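Local coordinates for ribosome-inactivating protein 3 (Zea mays, PDB 2PQG) that belongs to the ribosome-inactivating protein family, whose fold joins a mixed beta-sheet to a largely helical region, at residues A[220-230]-A[252-262]. Numbering follows the deposited sequence.
Sequences WDRISKAAFEW and AARIVALVKNQ
W220 and S224, one turn apart on helix 220-232, hold the backbone of segment 252-262 at L258 and K260. The indole NE1 of W220 gives its hydrogen to L258 O at 2.9 Å, with the oxygen close to the ring plane; tryptophan suits the spot because its N-H sits at the rim of a broad apolar plate. With chi1 at -176° the indole swings away from the backbone N, and its far end comes up to the loop. S224 OG accepts from K260 N at 2.9 Å, in a nearly straight bond of 170°, and passes its own hydrogen to W220 O, so the small hydroxyl relays between loop and helix. K260 lays its aliphatic chain across the indole at about a right angle, CB forming a CH-pi contact 3.8 Å from the centre of the six-membered ring. The long methylene chain of lysine packs on the indole face while its charged end extends beyond the contact, toward a weak, long ion pair with E44.

This contact belongs to the C-terminal part of the ribosome-inactivating protein fold, where the irregular chain after helix 249-252 crosses the helix. Farther along, Q262 CB stands over the centre of the F228 ring at 3.7 Å, a second CH-pi contact in which the flat aromatic face accepts the methylene of glutamine. Beside these, small and branched residues pack between helix and loop: buried I223 CD1 meets V256 CG2 at 3.4 Å, tip to tip, and A252 CB at 3.7 Å, while A227 CB touches V259 CG1.

In the outer shell R189 makes a cation-pi contact with W220, and M241 of helix 239-242 packs against I223.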
loop_
_atom_site.group_PDB
_atom_site.type_symbol
_atom_site.label_atom_id
_atom_site.label_comp_id
_atom_site.label_asym_id
_atom_site.label_seq_id
_atom_site.Cartn_x
_atom_site.Cartn_y
_atom_site.Cartn_z
ATOM N N TRP A 220 -1.479 10.905 -5.511
ATOM C CA TRP A 220 -0.344 11.216 -4.654
ATOM C C TRP A 220 0.757 11.989 -5.361
ATOM O O TRP A 220 1.343 12.904 -4.780
ATOM C CB TRP A 220 0.260 9.931 -4.097
ATOM C CG TRP A 220 1.372 10.171 -3.122
ATOM C CD1 TRP A 220 1.276 10.818 -1.924
ATOM C CD2 TRP A 220 2.744 9.760 -3.252
ATOM N NE1 TRP A 220 2.496 10.821 -1.290
ATOM C CE2 TRP A 220 3.405 10.172 -2.069
ATOM C CE3 TRP A 220 3.458 9.053 -4.222
ATOM C CZ2 TRP A 220 4.779 9.935 -1.863
ATOM C CZ3 TRP A 220 4.826 8.817 -4.005
ATOM C CH2 TRP A 220 5.461 9.245 -2.824
ATOM N N ASP A 221 1.050 11.597 -6.600
ATOM C CA ASP A 221 2.098 12.239 -7.393
ATOM C C ASP A 221 1.729 13.651 -7.715
ATOM O O ASP A 221 2.563 14.554 -7.704
ATOM C CB ASP A 221 2.311 11.525 -8.725
ATOM C CG ASP A 221 2.992 10.193 -8.570
ATOM O OD1 ASP A 221 3.381 9.605 -9.601
ATOM O OD2 ASP A 221 3.132 9.730 -7.418
ATOM N N ARG A 222 0.459 13.824 -8.029
ATOM C CA ARG A 222 -0.028 15.123 -8.390
ATOM C C ARG A 222 -0.049 16.075 -7.222
ATOM O O ARG A 222 0.365 17.225 -7.363
ATOM C CB ARG A 222 -1.407 15.018 -9.003
ATOM C CG ARG A 222 -1.743 16.254 -9.764
ATOM C CD ARG A 222 -2.711 15.944 -10.850
ATOM N NE ARG A 222 -4.088 16.067 -10.395
ATOM C CZ ARG A 222 -5.116 15.531 -11.036
ATOM N NH1 ARG A 222 -4.896 14.836 -12.148
ATOM N NH2 ARG A 222 -6.355 15.702 -10.579
ATOM N N ILE A 223 -0.527 15.626 -6.065
ATOM C CA ILE A 223 -0.529 16.544 -4.942
ATOM C C ILE A 223 0.892 16.737 -4.410
ATOM O O ILE A 223 1.164 17.685 -3.679
ATOM C CB ILE A 223 -1.556 16.146 -3.826
ATOM C CG1 ILE A 223 -0.913 16.277 -2.452
ATOM C CG2 ILE A 223 -2.175 14.801 -4.098
ATOM C CD1 ILE A 223 -1.692 17.182 -1.547
ATOM N N SER A 224 1.811 15.861 -4.812
ATOM C CA SER A 224 3.201 16.016 -4.408
ATOM C C SER A 224 3.785 17.130 -5.270
ATOM O O SER A 224 4.551 17.955 -4.781
ATOM C CB SER A 224 3.989 14.727 -4.623
ATOM O OG SER A 224 3.676 13.788 -3.616
ATOM N N LYS A 225 3.420 17.150 -6.551
ATOM C CA LYS A 225 3.894 18.192 -7.463
ATOM C C LYS A 225 3.356 19.549 -7.003
ATOM O O LYS A 225 4.077 20.547 -6.999
ATOM C CB LYS A 225 3.443 17.900 -8.897
ATOM C CG LYS A 225 4.112 16.669 -9.500
ATOM C CD LYS A 225 3.800 16.466 -10.987
ATOM C CE LYS A 225 4.711 15.385 -11.554
ATOM N NZ LYS A 225 4.688 15.309 -13.036
ATOM N N ALA A 226 2.086 19.578 -6.609
ATOM C CA ALA A 226 1.477 20.807 -6.121
ATOM C C ALA A 226 2.203 21.253 -4.856
ATOM O O ALA A 226 2.388 22.449 -4.629
ATOM C CB ALA A 226 -0.005 20.587 -5.823
ATOM N N ALA A 227 2.613 20.292 -4.031
ATOM C CA ALA A 227 3.316 20.619 -2.797
ATOM C C ALA A 227 4.512 21.492 -3.138
ATOM O O ALA A 227 4.780 22.493 -2.467
ATOM C CB ALA A 227 3.769 19.350 -2.097
ATOM N N PHE A 228 5.221 21.108 -4.196
ATOM C CA PHE A 228 6.392 21.853 -4.652
ATOM C C PHE A 228 6.016 23.184 -5.309
ATOM O O PHE A 228 6.721 24.184 -5.147
ATOM C CB PHE A 228 7.217 21.011 -5.629
ATOM C CG PHE A 228 8.175 20.063 -4.953
ATOM C CD1 PHE A 228 7.718 18.925 -4.289
ATOM C CD2 PHE A 228 9.544 20.319 -4.978
ATOM C CE1 PHE A 228 8.612 18.062 -3.655
ATOM C CE2 PHE A 228 10.443 19.463 -4.346
ATOM C CZ PHE A 228 9.978 18.331 -3.688
ATOM N N GLU A 229 4.909 23.198 -6.049
ATOM C CA GLU A 229 4.457 24.426 -6.692
ATOM C C GLU A 229 4.055 25.463 -5.644
ATOM O O GLU A 229 4.284 26.657 -5.830
ATOM C CB GLU A 229 3.262 24.158 -7.610
ATOM C CG GLU A 229 2.619 25.440 -8.130
ATOM C CD GLU A 229 1.502 25.201 -9.130
ATOM O OE1 GLU A 229 0.793 26.180 -9.457
ATOM O OE2 GLU A 229 1.335 24.048 -9.592
ATOM N N TRP A 230 3.445 24.999 -4.552
ATOM C CA TRP A 230 3.011 25.892 -3.487
ATOM C C TRP A 230 4.187 26.379 -2.666
ATOM O O TRP A 230 4.077 27.351 -1.911
ATOM C CB TRP A 230 1.955 25.214 -2.601
ATOM C CG TRP A 230 0.563 25.346 -3.153
ATOM C CD1 TRP A 230 0.022 26.438 -3.772
ATOM C CD2 TRP A 230 -0.474 24.362 -3.100
ATOM N NE1 TRP A 230 -1.290 26.194 -4.107
ATOM C CE2 TRP A 230 -1.620 24.927 -3.707
ATOM C CE3 TRP A 230 -0.547 23.059 -2.595
ATOM C CZ2 TRP A 230 -2.825 24.232 -3.824
ATOM C CZ3 TRP A 230 -1.750 22.368 -2.713
ATOM C CH2 TRP A 230 -2.871 22.960 -3.325
ATOM N N ALA A 252 -3.932 20.692 2.116
ATOM C CA ALA A 252 -3.039 19.647 1.657
ATOM C C ALA A 252 -2.256 19.072 2.836
ATOM O O ALA A 252 -1.922 17.886 2.842
ATOM C CB ALA A 252 -2.086 20.198 0.606
ATOM N N ALA A 253 -1.973 19.908 3.833
ATOM C CA ALA A 253 -1.228 19.462 5.003
ATOM C C ALA A 253 -2.075 18.539 5.883
ATOM O O ALA A 253 -1.559 17.811 6.735
ATOM C CB ALA A 253 -0.746 20.662 5.809
ATOM N N ARG A 254 -3.381 18.556 5.679
ATOM C CA ARG A 254 -4.289 17.709 6.454
ATOM C C ARG A 254 -4.526 16.394 5.717
ATOM O O ARG A 254 -5.248 15.515 6.206
ATOM C CB ARG A 254 -5.638 18.398 6.598
ATOM C CG ARG A 254 -5.770 19.334 7.769
ATOM C CD ARG A 254 -6.976 18.980 8.629
ATOM N NE ARG A 254 -6.795 17.723 9.356
ATOM C CZ ARG A 254 -7.647 17.251 10.264
ATOM N NH1 ARG A 254 -8.747 17.930 10.561
ATOM N NH2 ARG A 254 -7.397 16.103 10.881
ATOM N N ILE A 255 -3.866 16.231 4.578
ATOM C CA ILE A 255 -4.094 15.108 3.695
ATOM C C ILE A 255 -2.905 14.212 3.417
ATOM O O ILE A 255 -2.994 12.997 3.564
ATOM C CB ILE A 255 -4.648 15.691 2.364
ATOM C CG1 ILE A 255 -6.057 16.265 2.570
ATOM C CG2 ILE A 255 -4.635 14.667 1.261
ATOM C CD1 ILE A 255 -6.628 16.938 1.336
ATOM N N VAL A 256 -1.822 14.826 2.957
ATOM C CA VAL A 256 -0.601 14.083 2.673
ATOM C C VAL A 256 0.399 14.315 3.798
ATOM O O VAL A 256 0.547 15.430 4.300
ATOM C CB VAL A 256 0.052 14.497 1.337
ATOM C CG1 VAL A 256 -0.678 13.833 0.184
ATOM C CG2 VAL A 256 0.017 16.005 1.192
ATOM N N ALA A 257 1.077 13.247 4.201
ATOM C CA ALA A 257 2.059 13.317 5.276
ATOM C C ALA A 257 3.463 13.372 4.699
ATOM O O ALA A 257 4.319 14.078 5.219
ATOM C CB ALA A 257 1.910 12.106 6.204
ATOM N N LEU A 258 3.695 12.635 3.618
ATOM C CA LEU A 258 5.003 12.615 2.976
ATOM C C LEU A 258 4.868 12.823 1.468
ATOM O O LEU A 258 4.113 12.110 0.800
ATOM C CB LEU A 258 5.695 11.281 3.245
ATOM C CG LEU A 258 5.922 10.893 4.708
ATOM C CD1 LEU A 258 6.290 9.414 4.776
ATOM C CD2 LEU A 258 7.005 11.764 5.328
ATOM N N VAL A 259 5.606 13.791 0.924
ATOM C CA VAL A 259 5.525 14.053 -0.504
ATOM C C VAL A 259 6.646 13.455 -1.320
ATOM O O VAL A 259 7.777 13.298 -0.858
ATOM C CB VAL A 259 5.474 15.558 -0.816
ATOM C CG1 VAL A 259 4.256 16.170 -0.169
ATOM C CG2 VAL A 259 6.747 16.233 -0.355
ATOM N N LYS A 260 6.294 13.133 -2.557
ATOM C CA LYS A 260 7.203 12.558 -3.527
ATOM C C LYS A 260 8.178 13.635 -4.016
ATOM O O LYS A 260 7.764 14.711 -4.476
ATOM C CB LYS A 260 6.378 12.013 -4.680
ATOM C CG LYS A 260 7.136 11.194 -5.680
ATOM C CD LYS A 260 6.134 10.419 -6.507
ATOM C CE LYS A 260 6.800 9.606 -7.588
ATOM N NZ LYS A 260 8.219 10.006 -7.744
ATOM N N ASN A 261 9.469 13.335 -3.895
ATOM C CA ASN A 261 10.525 14.251 -4.299
ATOM C C ASN A 261 10.486 14.555 -5.786
ATOM O O ASN A 261 10.607 13.648 -6.617
ATOM C CB ASN A 261 11.897 13.666 -3.971
ATOM C CG ASN A 261 12.979 14.736 -3.834
ATOM O OD1 ASN A 261 12.956 15.770 -4.516
ATOM N ND2 ASN A 261 13.942 14.479 -2.952
ATOM N N GLN A 262 10.329 15.835 -6.117
ATOM C CA GLN A 262 10.313 16.260 -7.506
ATOM C C GLN A 262 11.752 16.399 -8.008
ATOM O O GLN A 262 12.021 16.261 -9.204
ATOM C CB GLN A 262 9.567 17.583 -7.653
ATOM C CG GLN A 262 8.063 17.428 -7.630
ATOM C CD GLN A 262 7.602 15.998 -7.876
ATOM O OE1 GLN A 262 7.299 15.267 -6.932
ATOM N NE2 GLN A 262 7.557 15.593 -9.142
#